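Local coordinates for protein glutamate--cysteine ligase GshA (Methylobacillus flagellatus KT, PDB 3K1T) that probably acts as a ligase joining glutamate to cysteine to form gamma-glutamylcysteine, at residues R130-I134 against I152-V157; R159-L164 against I187-Q193; D170-L176 against Q193-L199; D179-I184 against L199-A204. All coordinates share one frame. Where two conformers were deposited one is given. Numbering follows the deposited sequence.

Contact 1 (R130-I134 against I152-V157); sequences RIGSI and ILLEPV
Two neighbouring parallel strands of the mixed beta-sheet meet here, 130-133 beside 152-156, twisted so that their short axes diverge by 49° (signed crossing -49°) with a closest approach of 4.5 Å. All backbone angles in the pairing are extended; Gly132 lies opposite Glu155 (CA-CA 5.1 Å) and Ser133 opposite Pro156 (4.9 Å). Three backbone hydrogen bonds set this register: Glu155 N to Ile131 O (3.1 Å), Ser133 N to Glu155 O (2.8 Å) and Val157 N to Ser133 O (3.0 Å). Apolar packing joins Ile131 CG2 to Leu154 CD2 (3.4 Å), on the face where helix 109-124 meets Ile131. At Gly132 a CB would clash with Val157 CG2. On the face of Glu155, a two-pronged salt bridge forms: Arg130 (mmm for chi1 to chi3) gives NE to Glu155 OE2 (2.6 Å) and NH2 to Glu155 OE1 (2.8 Å), while NH2 also reaches Asp167 O. Where the strands splay, water 1 accepts from Ile131 N (2.9 Å) and donates to Leu153 O and Glu155 OE2 (both 2.8 Å).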
loop_
_atom_site.group_PDB
_atom_site.type_symbol
_atom_site.label_atom_id
_atom_site.label_comp_id
_atom_site.label_asym_id
_atom_site.label_seq_id
_atom_site.Cartn_x
_atom_site.Cartn_y
_atom_site.Cartn_z
ATOM N N ARG A 130 -22.022 6.259 -0.828
ATOM C CA ARG A 130 -23.374 5.959 -1.296
ATOM C C ARG A 130 -23.339 5.968 -2.817
ATOM O O ARG A 130 -22.493 6.644 -3.428
ATOM C CB ARG A 130 -24.358 7.028 -0.767
ATOM C CG ARG A 130 -24.509 7.045 0.766
ATOM C CD ARG A 130 -25.597 6.075 1.232
ATOM N NE ARG A 130 -26.923 6.684 1.036
ATOM C CZ ARG A 130 -27.423 7.663 1.788
ATOM N NH1 ARG A 130 -26.772 8.101 2.864
ATOM N NH2 ARG A 130 -28.612 8.186 1.499
ATOM N N ILE A 131 -24.277 5.240 -3.419
ATOM C CA ILE A 131 -24.314 5.057 -4.851
ATOM C C ILE A 131 -25.418 5.927 -5.450
ATOM O O ILE A 131 -26.603 5.719 -5.188
ATOM C CB ILE A 131 -24.541 3.601 -5.219
ATOM C CG1 ILE A 131 -23.465 2.719 -4.588
ATOM C CG2 ILE A 131 -24.520 3.425 -6.737
ATOM C CD1 ILE A 131 -23.842 1.270 -4.506
ATOM N N GLY A 132 -25.009 6.909 -6.245
ATOM C CA GLY A 132 -25.935 7.856 -6.873
ATOM C C GLY A 132 -26.084 7.568 -8.351
ATOM O O GLY A 132 -25.152 7.749 -9.138
ATOM N N SER A 133 -27.266 7.115 -8.731
ATOM C CA SER A 133 -27.586 6.859 -10.118
ATOM C C SER A 133 -27.952 8.122 -10.899
ATOM O O SER A 133 -28.711 8.950 -10.404
ATOM C CB SER A 133 -28.818 5.933 -10.171
ATOM O OG SER A 133 -29.136 5.597 -11.511
ATOM N N ILE A 134 -27.487 8.209 -12.141
ATOM C CA ILE A 134 -27.968 9.205 -13.091
ATOM C C ILE A 134 -28.788 8.536 -14.191
ATOM O O ILE A 134 -29.009 9.124 -15.249
ATOM C CB ILE A 134 -26.797 10.047 -13.687
ATOM C CG1 ILE A 134 -25.787 9.177 -14.441
ATOM C CG2 ILE A 134 -26.117 10.858 -12.567
ATOM C CD1 ILE A 134 -24.663 9.997 -15.243
ATOM N N ILE A 152 -27.126 -4.158 -3.820
ATOM C CA ILE A 152 -26.654 -2.808 -3.724
ATOM C C ILE A 152 -27.891 -1.888 -3.774
ATOM O O ILE A 152 -28.952 -2.254 -4.314
ATOM C CB ILE A 152 -25.605 -2.454 -4.798
ATOM C CG1 ILE A 152 -26.225 -2.330 -6.176
ATOM C CG2 ILE A 152 -24.429 -3.490 -4.840
ATOM C CD1 ILE A 152 -25.245 -1.776 -7.198
ATOM N N LEU A 153 -27.753 -0.724 -3.174
ATOM C CA LEU A 153 -28.828 0.267 -3.108
ATOM C C LEU A 153 -28.447 1.412 -4.046
ATOM O O LEU A 153 -27.416 2.062 -3.818
ATOM C CB LEU A 153 -28.946 0.796 -1.683
ATOM C CG LEU A 153 -29.872 2.014 -1.503
ATOM C CD1 LEU A 153 -31.288 1.696 -1.984
ATOM C CD2 LEU A 153 -29.861 2.469 -0.063
ATOM N N LEU A 154 -29.266 1.647 -5.066
ATOM C CA LEU A 154 -29.106 2.772 -5.995
ATOM C C LEU A 154 -30.099 3.829 -5.633
ATOM O O LEU A 154 -31.295 3.523 -5.426
ATOM C CB LEU A 154 -29.375 2.380 -7.445
ATOM C CG LEU A 154 -28.531 1.386 -8.220
ATOM C CD1 LEU A 154 -28.947 1.417 -9.698
ATOM C CD2 LEU A 154 -27.066 1.645 -8.088
ATOM N N GLU A 155 -29.627 5.068 -5.539
ATOM C CA GLU A 155 -30.467 6.202 -5.198
ATOM C C GLU A 155 -30.353 7.253 -6.317
ATOM O O GLU A 155 -29.234 7.532 -6.792
ATOM C CB GLU A 155 -30.032 6.784 -3.870
ATOM C CG GLU A 155 -30.044 5.802 -2.681
ATOM C CD GLU A 155 -29.330 6.357 -1.445
ATOM O OE1 GLU A 155 -29.829 7.390 -0.922
ATOM O OE2 GLU A 155 -28.296 5.759 -1.003
ATOM N N PRO A 156 -31.483 7.843 -6.737
ATOM C CA PRO A 156 -31.369 8.870 -7.777
ATOM C C PRO A 156 -30.613 10.134 -7.308
ATOM O O PRO A 156 -30.916 10.658 -6.270
ATOM C CB PRO A 156 -32.843 9.203 -8.094
ATOM C CG PRO A 156 -33.567 8.913 -6.863
ATOM C CD PRO A 156 -32.871 7.677 -6.288
ATOM N N VAL A 157 -29.656 10.620 -8.079
ATOM C CA VAL A 157 -28.955 11.855 -7.762
ATOM C C VAL A 157 -29.978 13.010 -7.779
ATOM O O VAL A 157 -30.860 13.023 -8.616
ATOM C CB VAL A 157 -27.810 12.096 -8.782
ATOM C CG1 VAL A 157 -27.316 13.514 -8.724
ATOM C CG2 VAL A 157 -26.645 11.088 -8.539
HETATM O O HOH W 1 -26.450 3.935 -1.961
#

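Contact 2 (R159-L164 against I187-Q193); sequences RKANRL and ILQGLEQ. With SO4 (sulfate ion), chain E.
A type I' turn, Lys160 to Arg163, closes the beta-hairpin of strands 151-160 and 163-166, and its tip lies against the loop 187-193 that leads to strand 194-196. Within the hairpin Lys160 N donates a hydrogen bond to Arg163 O (2.9 Å) and Arg163 N donates one to Lys160 O (3.0 Å); Ala161 and Asn162 have positive phi (47° and 66°). Asn162 sits opposite Leu191 (CA-CA 4.7 Å), and Glu192 N donates to Asn162 O (2.8 Å). Arg159, fully extended (ttt), sends NH1 to Gln189 O (2.8 Å) and weakly to Ile187 O (2.9 Å), and NH2 to Gln189 O (3.0 Å) and Asn162 OD1 (3.0 Å); Leu191 CD2 lies over one guanidinium face. The Gln193 amide pairs with one residue twice: OE1 accepts from Leu164 N (2.7 Å) and NE2 donates to Leu164 O (3.0 Å). Leu164 packs CD1 on Leu188 CD2 (3.5 Å) and CG on Leu191 CD1 (3.7 Å). Arg163 NH1 bridges to Glu192 OE1 (3.0 Å), its NH2 to Asp170. Gly190 N binds sulfate O3 (2.8 Å). Loop carbonyls are thus met by an arginine, and a glutamine amide stands in for a strand neighbour beside Leu164.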
loop_
_atom_site.group_PDB
_atom_site.type_symbol
_atom_site.label_atom_id
_atom_site.label_comp_id
_atom_site.label_asym_id
_atom_site.label_seq_id
_atom_site.Cartn_x
_atom_site.Cartn_y
_atom_site.Cartn_z
ATOM N N ARG A 159 -29.941 17.247 -7.800
ATOM C CA ARG A 159 -29.116 18.449 -7.819
ATOM C C ARG A 159 -29.833 19.596 -7.148
ATOM O O ARG A 159 -30.942 19.974 -7.580
ATOM C CB ARG A 159 -28.740 18.854 -9.246
ATOM C CG ARG A 159 -27.852 20.104 -9.268
ATOM C CD ARG A 159 -27.244 20.296 -10.609
ATOM N NE ARG A 159 -26.438 21.511 -10.708
ATOM C CZ ARG A 159 -25.518 21.728 -11.658
ATOM N NH1 ARG A 159 -25.270 20.816 -12.589
ATOM N NH2 ARG A 159 -24.870 22.880 -11.686
ATOM N N LYS A 160 -29.143 20.202 -6.179
ATOM C CA LYS A 160 -29.611 21.377 -5.443
ATOM C C LYS A 160 -28.490 22.419 -5.416
ATOM O O LYS A 160 -27.411 22.124 -4.925
ATOM C CB LYS A 160 -29.911 21.008 -3.993
ATOM C CG LYS A 160 -31.079 20.060 -3.750
ATOM C CD LYS A 160 -32.416 20.712 -3.969
ATOM C CE LYS A 160 -32.808 21.637 -2.816
ATOM N NZ LYS A 160 -33.829 22.613 -3.299
ATOM N N ALA A 161 -28.701 23.620 -5.950
ATOM C CA ALA A 161 -27.670 24.707 -5.807
ATOM C C ALA A 161 -26.209 24.307 -6.117
ATOM O O ALA A 161 -25.272 24.492 -5.290
ATOM C CB ALA A 161 -27.701 25.267 -4.371
ATOM N N ASN A 162 -25.999 23.762 -7.275
ATOM C CA ASN A 162 -24.644 23.376 -7.690
ATOM C C ASN A 162 -23.966 22.240 -6.901
ATOM O O ASN A 162 -22.760 22.065 -6.996
ATOM C CB ASN A 162 -23.713 24.582 -7.851
ATOM C CG ASN A 162 -24.204 25.545 -8.921
ATOM O OD1 ASN A 162 -24.993 25.146 -9.785
ATOM N ND2 ASN A 162 -23.761 26.809 -8.864
ATOM N N ARG A 163 -24.765 21.428 -6.228
ATOM C CA ARG A 163 -24.255 20.233 -5.570
ATOM C C ARG A 163 -25.166 19.044 -5.876
ATOM O O ARG A 163 -26.398 19.185 -5.998
ATOM C CB ARG A 163 -24.210 20.480 -4.064
ATOM C CG ARG A 163 -23.347 21.678 -3.648
ATOM C CD ARG A 163 -23.230 21.754 -2.098
ATOM N NE ARG A 163 -22.387 20.672 -1.565
ATOM C CZ ARG A 163 -21.053 20.670 -1.582
ATOM N NH1 ARG A 163 -20.376 21.670 -2.115
ATOM N NH2 ARG A 163 -20.379 19.632 -1.074
ATOM N N LEU A 164 -24.580 17.861 -5.975
ATOM C CA LEU A 164 -25.364 16.632 -6.026
ATOM C C LEU A 164 -25.546 16.087 -4.617
ATOM O O LEU A 164 -24.581 16.023 -3.863
ATOM C CB LEU A 164 -24.683 15.583 -6.885
ATOM C CG LEU A 164 -24.459 15.940 -8.341
ATOM C CD1 LEU A 164 -23.949 14.645 -9.070
ATOM C CD2 LEU A 164 -25.752 16.536 -9.016
ATOM N N ILE A 187 -26.545 17.875 -15.844
ATOM C CA ILE A 187 -26.673 17.766 -14.388
ATOM C C ILE A 187 -25.315 17.598 -13.664
ATOM O O ILE A 187 -25.198 17.941 -12.476
ATOM C CB ILE A 187 -27.684 16.644 -13.978
ATOM C CG1 ILE A 187 -28.144 16.823 -12.506
ATOM C CG2 ILE A 187 -27.114 15.220 -14.211
ATOM C CD1 ILE A 187 -29.316 15.873 -12.106
ATOM N N LEU A 188 -24.303 17.124 -14.373
ATOM C CA LEU A 188 -22.956 16.992 -13.802
ATOM C C LEU A 188 -22.026 18.177 -14.109
ATOM O O LEU A 188 -20.842 18.136 -13.716
ATOM C CB LEU A 188 -22.284 15.690 -14.280
ATOM C CG LEU A 188 -22.949 14.364 -13.917
ATOM C CD1 LEU A 188 -22.067 13.114 -14.273
ATOM C CD2 LEU A 188 -23.408 14.343 -12.483
ATOM N N GLN A 189 -22.539 19.218 -14.779
ATOM C CA GLN A 189 -21.712 20.366 -15.160
ATOM C C GLN A 189 -21.879 21.561 -14.208
ATOM O O GLN A 189 -22.981 21.861 -13.733
ATOM C CB GLN A 189 -22.039 20.799 -16.589
ATOM C CG GLN A 189 -21.741 19.713 -17.625
ATOM C CD GLN A 189 -22.032 20.149 -19.048
ATOM O OE1 GLN A 189 -21.859 21.328 -19.379
ATOM N NE2 GLN A 189 -22.433 19.192 -19.922
ATOM N N GLY A 190 -20.780 22.259 -13.946
ATOM C CA GLY A 190 -20.796 23.459 -13.114
ATOM C C GLY A 190 -21.065 23.187 -11.647
ATOM O O GLY A 190 -21.661 24.023 -10.954
ATOM N N LEU A 191 -20.652 22.012 -11.153
ATOM C CA LEU A 191 -20.850 21.646 -9.758
ATOM C C LEU A 191 -19.740 22.203 -8.865
ATOM O O LEU A 191 -18.592 22.400 -9.319
ATOM C CB LEU A 191 -20.919 20.125 -9.594
ATOM C CG LEU A 191 -22.068 19.353 -10.269
ATOM C CD1 LEU A 191 -21.802 17.774 -10.207
ATOM C CD2 LEU A 191 -23.391 19.728 -9.613
ATOM N N GLU A 192 -20.076 22.412 -7.588
ATOM C CA GLU A 192 -19.083 22.758 -6.555
ATOM C C GLU A 192 -18.181 21.574 -6.144
ATOM O O GLU A 192 -17.043 21.790 -5.738
ATOM C CB GLU A 192 -19.766 23.279 -5.291
ATOM C CG GLU A 192 -20.506 24.545 -5.486
ATOM C CD GLU A 192 -21.273 25.014 -4.250
ATOM O OE1 GLU A 192 -21.210 24.382 -3.147
ATOM O OE2 GLU A 192 -21.945 26.046 -4.398
ATOM N N GLN A 193 -18.701 20.362 -6.227
ATOM C CA GLN A 193 -17.968 19.151 -5.858
ATOM C C GLN A 193 -17.040 18.720 -6.987
ATOM O O GLN A 193 -17.399 18.801 -8.164
ATOM C CB GLN A 193 -18.960 18.030 -5.604
ATOM C CG GLN A 193 -19.834 18.231 -4.397
ATOM C CD GLN A 193 -21.266 17.775 -4.625
ATOM O OE1 GLN A 193 -21.852 18.014 -5.709
ATOM N NE2 GLN A 193 -21.850 17.138 -3.620
HETATM S S SO4 E . -17.253 21.855 -14.711
HETATM O O1 SO4 E . -16.662 21.013 -13.673
HETATM O O2 SO4 E . -16.304 21.973 -15.826
HETATM O O3 SO4 E . -18.490 21.281 -15.220
HETATM O O4 SO4 E . -17.459 23.179 -14.146
HETATM O O HOH W 2 -24.478 25.279 -3.054
HETATM O O HOH W 3 -21.854 27.411 -6.683
#

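Contact 3 (D170-L176 against Q193-L199); sequences DSCAILL and QSLIPPL
This is a mostly buried parallel strand pairing, in which the short strand 194-196 joins the mixed sheet beside strand 173-177, itself flanked by strand 97-102. The axes of 173-176 and 194-196 approach to 4.7 Å and diverge by 25° (signed crossing -25°). Ile174 faces Leu195 (CA-CA 4.9 Å) and Leu175 faces Ile196 (4.8 Å). Backbone hydrogen bonds pass to and fro: Ile174 N to Ser194 O, 2.9 Å; Ile196 N to Ile174 O, 2.8 Å; Leu176 N to Ile196 O, 2.8 Å. Ahead of the strand, Gln193 NE2 donates to Ser171 O (2.9 Å), while Gln193 OE1 accepts from Leu164 N, so one side-chain amide ties this pair to strand 163-166. The topology is parallel, yet residues 178-193 return without a helix to bring 194-196 alongside in the same direction. On one face Ile174 (mt) sets CG2 3.7 Å from Leu195 CD2; on the other, Ala173 CB meets Ile196 CD1 (3.9 Å) and Leu175 (tp) places CD1 3.6 Å from Ile196 CG2. A cis peptide before Pro197 ends the pairing, and Pro198 centres an inverse gamma turn that swings the chain until Leu199 CD1 touches Leu176 CD1 at 3.8 Å. Pro197 and Leu199 also rest on Leu420 of helix 398-421.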
loop_
_atom_site.group_PDB
_atom_site.type_symbol
_atom_site.label_atom_id
_atom_site.label_comp_id
_atom_site.label_asym_id
_atom_site.label_seq_id
_atom_site.Cartn_x
_atom_site.Cartn_y
_atom_site.Cartn_z
ATOM N N ASP A 170 -24.495 14.641 1.720
ATOM C CA ASP A 170 -23.867 15.614 0.839
ATOM C C ASP A 170 -22.387 15.348 0.792
ATOM O O ASP A 170 -21.693 15.595 1.768
ATOM C CB ASP A 170 -24.107 17.051 1.280
ATOM C CG ASP A 170 -23.410 18.037 0.328
ATOM O OD1 ASP A 170 -22.187 18.230 0.420
ATOM O OD2 ASP A 170 -24.056 18.563 -0.563
ATOM N N SER A 171 -21.892 14.855 -0.348
ATOM C CA SER A 171 -20.501 14.475 -0.411
ATOM C C SER A 171 -19.618 15.593 -0.779
ATOM O O SER A 171 -19.982 16.582 -1.432
ATOM C CB SER A 171 -20.249 13.321 -1.391
ATOM O OG SER A 171 -20.550 13.716 -2.715
ATOM N N CYS A 172 -18.383 15.342 -0.431
ATOM C CA CYS A 172 -17.288 16.208 -0.633
ATOM C C CYS A 172 -16.849 16.113 -2.169
ATOM O O CYS A 172 -16.595 17.099 -2.881
ATOM C CB CYS A 172 -16.250 15.727 0.469
ATOM S SG CYS A 172 -16.967 15.222 2.337
ATOM N N ALA A 173 -16.797 14.889 -2.657
ATOM C CA ALA A 173 -16.356 14.603 -3.996
ATOM C C ALA A 173 -17.223 13.520 -4.615
ATOM O O ALA A 173 -17.976 12.835 -3.921
ATOM C CB ALA A 173 -14.890 14.153 -3.967
ATOM N N ILE A 174 -17.080 13.358 -5.922
ATOM C CA ILE A 174 -17.890 12.442 -6.714
ATOM C C ILE A 174 -16.962 11.552 -7.527
ATOM O O ILE A 174 -16.195 12.061 -8.337
ATOM C CB ILE A 174 -18.803 13.223 -7.669
ATOM C CG1 ILE A 174 -19.738 14.141 -6.859
ATOM C CG2 ILE A 174 -19.603 12.276 -8.598
ATOM C CD1 ILE A 174 -20.344 15.260 -7.714
ATOM N N LEU A 175 -17.040 10.244 -7.324
ATOM C CA LEU A 175 -16.243 9.292 -8.078
ATOM C C LEU A 175 -17.055 8.708 -9.202
ATOM O O LEU A 175 -18.113 8.122 -8.982
ATOM C CB LEU A 175 -15.712 8.165 -7.171
ATOM C CG LEU A 175 -14.857 7.089 -7.841
ATOM C CD1 LEU A 175 -13.552 7.695 -8.410
ATOM C CD2 LEU A 175 -14.503 5.910 -6.858
ATOM N N LEU A 176 -16.593 8.932 -10.425
ATOM C CA LEU A 176 -17.208 8.326 -11.590
ATOM C C LEU A 176 -16.754 6.890 -11.819
ATOM O O LEU A 176 -15.560 6.625 -11.996
ATOM C CB LEU A 176 -16.884 9.144 -12.842
ATOM C CG LEU A 176 -17.324 10.593 -12.830
ATOM C CD1 LEU A 176 -16.664 11.335 -14.019
ATOM C CD2 LEU A 176 -18.875 10.659 -12.855
ATOM N N GLN A 193 -18.701 20.362 -6.227
ATOM C CA GLN A 193 -17.968 19.151 -5.858
ATOM C C GLN A 193 -17.040 18.720 -6.987
ATOM O O GLN A 193 -17.399 18.801 -8.164
ATOM C CB GLN A 193 -18.960 18.030 -5.604
ATOM C CG GLN A 193 -19.834 18.231 -4.397
ATOM C CD GLN A 193 -21.266 17.775 -4.625
ATOM O OE1 GLN A 193 -21.852 18.014 -5.709
ATOM N NE2 GLN A 193 -21.850 17.138 -3.620
ATOM N N SER A 194 -15.848 18.245 -6.654
ATOM C CA SER A 194 -14.950 17.737 -7.684
ATOM C C SER A 194 -15.368 16.400 -8.220
ATOM O O SER A 194 -15.794 15.519 -7.445
ATOM C CB SER A 194 -13.541 17.608 -7.124
ATOM O OG SER A 194 -13.097 18.906 -6.771
ATOM N N LEU A 195 -15.288 16.252 -9.539
ATOM C CA LEU A 195 -15.444 14.968 -10.157
ATOM C C LEU A 195 -14.077 14.254 -10.197
ATOM O O LEU A 195 -13.031 14.915 -10.361
ATOM C CB LEU A 195 -15.983 15.094 -11.577
ATOM C CG LEU A 195 -17.399 15.671 -11.772
ATOM C CD1 LEU A 195 -17.650 15.827 -13.272
ATOM C CD2 LEU A 195 -18.477 14.774 -11.154
ATOM N N ILE A 196 -14.116 12.934 -10.040
ATOM C CA ILE A 196 -12.933 12.083 -10.100
ATOM C C ILE A 196 -13.186 10.983 -11.122
ATOM O O ILE A 196 -14.078 10.162 -10.946
ATOM C CB ILE A 196 -12.607 11.430 -8.739
ATOM C CG1 ILE A 196 -12.434 12.497 -7.642
ATOM C CG2 ILE A 196 -11.350 10.494 -8.889
ATOM C CD1 ILE A 196 -12.563 11.993 -6.200
ATOM N N PRO A 197 -12.438 10.963 -12.227
ATOM C CA PRO A 197 -11.466 11.935 -12.700
ATOM C C PRO A 197 -12.150 13.270 -13.033
ATOM O O PRO A 197 -13.357 13.292 -13.255
ATOM C CB PRO A 197 -10.921 11.285 -13.977
ATOM C CG PRO A 197 -11.929 10.329 -14.400
ATOM C CD PRO A 197 -12.654 9.869 -13.202
ATOM N N PRO A 198 -11.384 14.382 -13.076
ATOM C CA PRO A 198 -12.068 15.644 -13.239
ATOM C C PRO A 198 -12.369 15.967 -14.708
ATOM O O PRO A 198 -11.655 16.757 -15.320
ATOM C CB PRO A 198 -11.096 16.649 -12.615
ATOM C CG PRO A 198 -9.748 16.053 -12.851
ATOM C CD PRO A 198 -9.975 14.557 -12.667
ATOM N N LEU A 199 -13.458 15.419 -15.231
ATOM C CA LEU A 199 -13.827 15.630 -16.620
ATOM C C LEU A 199 -14.621 16.936 -16.755
ATOM O O LEU A 199 -15.387 17.320 -15.855
ATOM C CB LEU A 199 -14.668 14.467 -17.131
ATOM C CG LEU A 199 -14.145 13.050 -16.850
ATOM C CD1 LEU A 199 -15.136 12.033 -17.419
ATOM C CD2 LEU A 199 -12.740 12.827 -17.449
#

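Contact 4 (D179-I184 against L199-A204); sequences DLSGGI and LHAGWA. With SO4 (sulfate ion), chain E.
Two loops pack through their beta turns here: 179-184, after strand 173-177, with a type I turn from Leu180 to Gly183, and 199-204, leading from strand 194-196 to helix 210-226, with a type II turn from His200 to Trp203. Leu199 (mt) points its CB toward the first loop, CD1 4.2 Å from Leu180 CD1 and CB 3.8 Å from Ile184 CD1; Ile184 (mt) also sets CD1 4.0 Å from Trp203 CB. His200 points its CB away, and its ND1 donates to sulfate O2 (2.7 Å), an ion probably from the crystallisation liquor. His200 O accepts from Trp203 N (2.9 Å), closing the type II turn; Ala201 and Gly202 fill its corner, Gly202 at phi 113°, psi -27°, where a CB would jam against the carbonyl O of Ala201. Trp203 points its CB toward 179-184, and with chi1 t and chi2 -110° its NE1 donates to Asp179 O (3.1 Å), an acceptor near the ring plane. The same Asp179 uses OD1 to accept from Ser181 N (3.0 Å), making an Asx turn, and from Ser181 OG (3.0 Å). A cation-pi contact with Arg206 adds to the tryptophan's setting. Ala204, in the 3-10 turn that starts at Trp203, seats its CB in the type I turn, which is closed by Gly183 N to Leu180 O (2.9 Å): Ala204 CB lies 3.6 Å from Ser181 O and 3.6 Å from Gly183 N.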
loop_
_atom_site.group_PDB
_atom_site.type_symbol
_atom_site.label_atom_id
_atom_site.label_comp_id
_atom_site.label_asym_id
_atom_site.label_seq_id
_atom_site.Cartn_x
_atom_site.Cartn_y
_atom_site.Cartn_z
ATOM N N ASP A 179 -18.100 6.043 -17.676
ATOM C CA ASP A 179 -17.118 6.723 -18.495
ATOM C C ASP A 179 -17.673 7.946 -19.256
ATOM O O ASP A 179 -16.905 8.681 -19.879
ATOM C CB ASP A 179 -16.388 5.745 -19.448
ATOM C CG ASP A 179 -17.247 5.233 -20.564
ATOM O OD1 ASP A 179 -18.351 5.756 -20.828
ATOM O OD2 ASP A 179 -16.793 4.262 -21.179
ATOM N N LEU A 180 -18.981 8.184 -19.190
ATOM C CA LEU A 180 -19.589 9.388 -19.792
ATOM C C LEU A 180 -19.202 9.547 -21.301
ATOM O O LEU A 180 -19.161 10.665 -21.843
ATOM C CB LEU A 180 -19.248 10.641 -18.977
ATOM C CG LEU A 180 -19.653 10.662 -17.472
ATOM C CD1 LEU A 180 -19.328 11.956 -16.781
ATOM C CD2 LEU A 180 -21.142 10.322 -17.284
ATOM N N SER A 181 -19.000 8.422 -21.978
ATOM C CA SER A 181 -18.591 8.439 -23.387
ATOM C C SER A 181 -19.702 8.969 -24.313
ATOM O O SER A 181 -19.431 9.416 -25.435
ATOM C CB SER A 181 -18.154 7.046 -23.829
ATOM O OG SER A 181 -19.209 6.124 -23.649
ATOM N N GLY A 182 -20.946 8.899 -23.834
ATOM C CA GLY A 182 -22.083 9.512 -24.485
ATOM C C GLY A 182 -22.221 11.017 -24.288
ATOM O O GLY A 182 -23.154 11.615 -24.828
ATOM N N GLY A 183 -21.285 11.633 -23.576
ATOM C CA GLY A 183 -21.313 13.056 -23.242
ATOM C C GLY A 183 -21.555 13.288 -21.747
ATOM O O GLY A 183 -22.295 12.519 -21.107
ATOM N N ILE A 184 -20.903 14.302 -21.180
ATOM C CA ILE A 184 -21.154 14.686 -19.801
ATOM C C ILE A 184 -22.552 15.327 -19.693
ATOM O O ILE A 184 -22.819 16.362 -20.302
ATOM C CB ILE A 184 -20.101 15.663 -19.256
ATOM C CG1 ILE A 184 -18.678 15.068 -19.367
ATOM C CG2 ILE A 184 -20.395 15.997 -17.777
ATOM C CD1 ILE A 184 -17.608 16.063 -18.866
ATOM N N LEU A 199 -13.458 15.419 -15.231
ATOM C CA LEU A 199 -13.827 15.630 -16.620
ATOM C C LEU A 199 -14.621 16.936 -16.755
ATOM O O LEU A 199 -15.387 17.320 -15.855
ATOM C CB LEU A 199 -14.668 14.467 -17.131
ATOM C CG LEU A 199 -14.145 13.050 -16.850
ATOM C CD1 LEU A 199 -15.136 12.033 -17.419
ATOM C CD2 LEU A 199 -12.740 12.827 -17.449
ATOM N N HIS A 200 -14.457 17.565 -17.914
ATOM C CA HIS A 200 -15.182 18.783 -18.326
ATOM C C HIS A 200 -15.860 18.580 -19.687
ATOM O O HIS A 200 -15.359 17.787 -20.502
ATOM C CB HIS A 200 -14.174 19.922 -18.481
ATOM C CG HIS A 200 -13.366 20.153 -17.247
ATOM N ND1 HIS A 200 -13.863 20.828 -16.148
ATOM C CD2 HIS A 200 -12.106 19.780 -16.925
ATOM C CE1 HIS A 200 -12.941 20.855 -15.198
ATOM N NE2 HIS A 200 -11.867 20.224 -15.643
ATOM N N ALA A 201 -16.968 19.313 -19.913
ATOM C CA ALA A 201 -17.698 19.309 -21.197
ATOM C C ALA A 201 -16.658 19.361 -22.328
ATOM O O ALA A 201 -15.745 20.162 -22.280
ATOM C CB ALA A 201 -18.682 20.525 -21.293
ATOM N N GLY A 202 -16.800 18.506 -23.322
ATOM C CA GLY A 202 -15.821 18.424 -24.409
ATOM C C GLY A 202 -15.113 17.071 -24.338
ATOM O O GLY A 202 -14.620 16.567 -25.341
ATOM N N TRP A 203 -15.064 16.512 -23.121
ATOM C CA TRP A 203 -14.432 15.214 -22.869
ATOM C C TRP A 203 -14.782 14.195 -23.939
ATOM O O TRP A 203 -13.901 13.575 -24.534
ATOM C CB TRP A 203 -14.894 14.703 -21.495
ATOM C CG TRP A 203 -14.758 13.235 -21.284
ATOM C CD1 TRP A 203 -15.782 12.307 -21.191
ATOM C CD2 TRP A 203 -13.549 12.517 -21.163
ATOM N NE1 TRP A 203 -15.251 11.052 -20.992
ATOM C CE2 TRP A 203 -13.884 11.159 -20.970
ATOM C CE3 TRP A 203 -12.205 12.891 -21.173
ATOM C CZ2 TRP A 203 -12.926 10.184 -20.804
ATOM C CZ3 TRP A 203 -11.261 11.927 -21.008
ATOM C CH2 TRP A 203 -11.612 10.596 -20.819
ATOM N N ALA A 204 -16.075 14.043 -24.200
ATOM C CA ALA A 204 -16.563 12.926 -25.021
ATOM C C ALA A 204 -16.289 13.103 -26.525
ATOM O O ALA A 204 -16.405 12.141 -27.284
ATOM C CB ALA A 204 -18.083 12.677 -24.767
HETATM S S SO4 E . -17.253 21.855 -14.711
HETATM O O1 SO4 E . -16.662 21.013 -13.673
HETATM O O2 SO4 E . -16.304 21.973 -15.826
HETATM O O3 SO4 E . -18.490 21.281 -15.220
HETATM O O4 SO4 E . -17.459 23.179 -14.146
HETATM O O HOH W 4 -16.762 9.632 -26.406
#

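From the N terminus, contact 1 comes first, joining strand 128-133 to 151-160 and closing a loop of 17 residues before any other contact opens. Contacts 2, 3 and 4 then interlock: each opens before the previous one closes, so their segments alternate along the chain. Contact 2 brings the hairpin 151-166 to the loop before strand 194-196, contact 3 adds that strand to the sheet, and contact 4 joins the loops at its far end. Gln193 belongs to contacts 2 and 3, Leu199 to 3 and 4. Val157 packs on Leu164 and Ile134 on Leu188, tying contact 1 to contact 2; Ile134 also touches Leu180 of contact 4. One sulfate touches contacts 2 and 4.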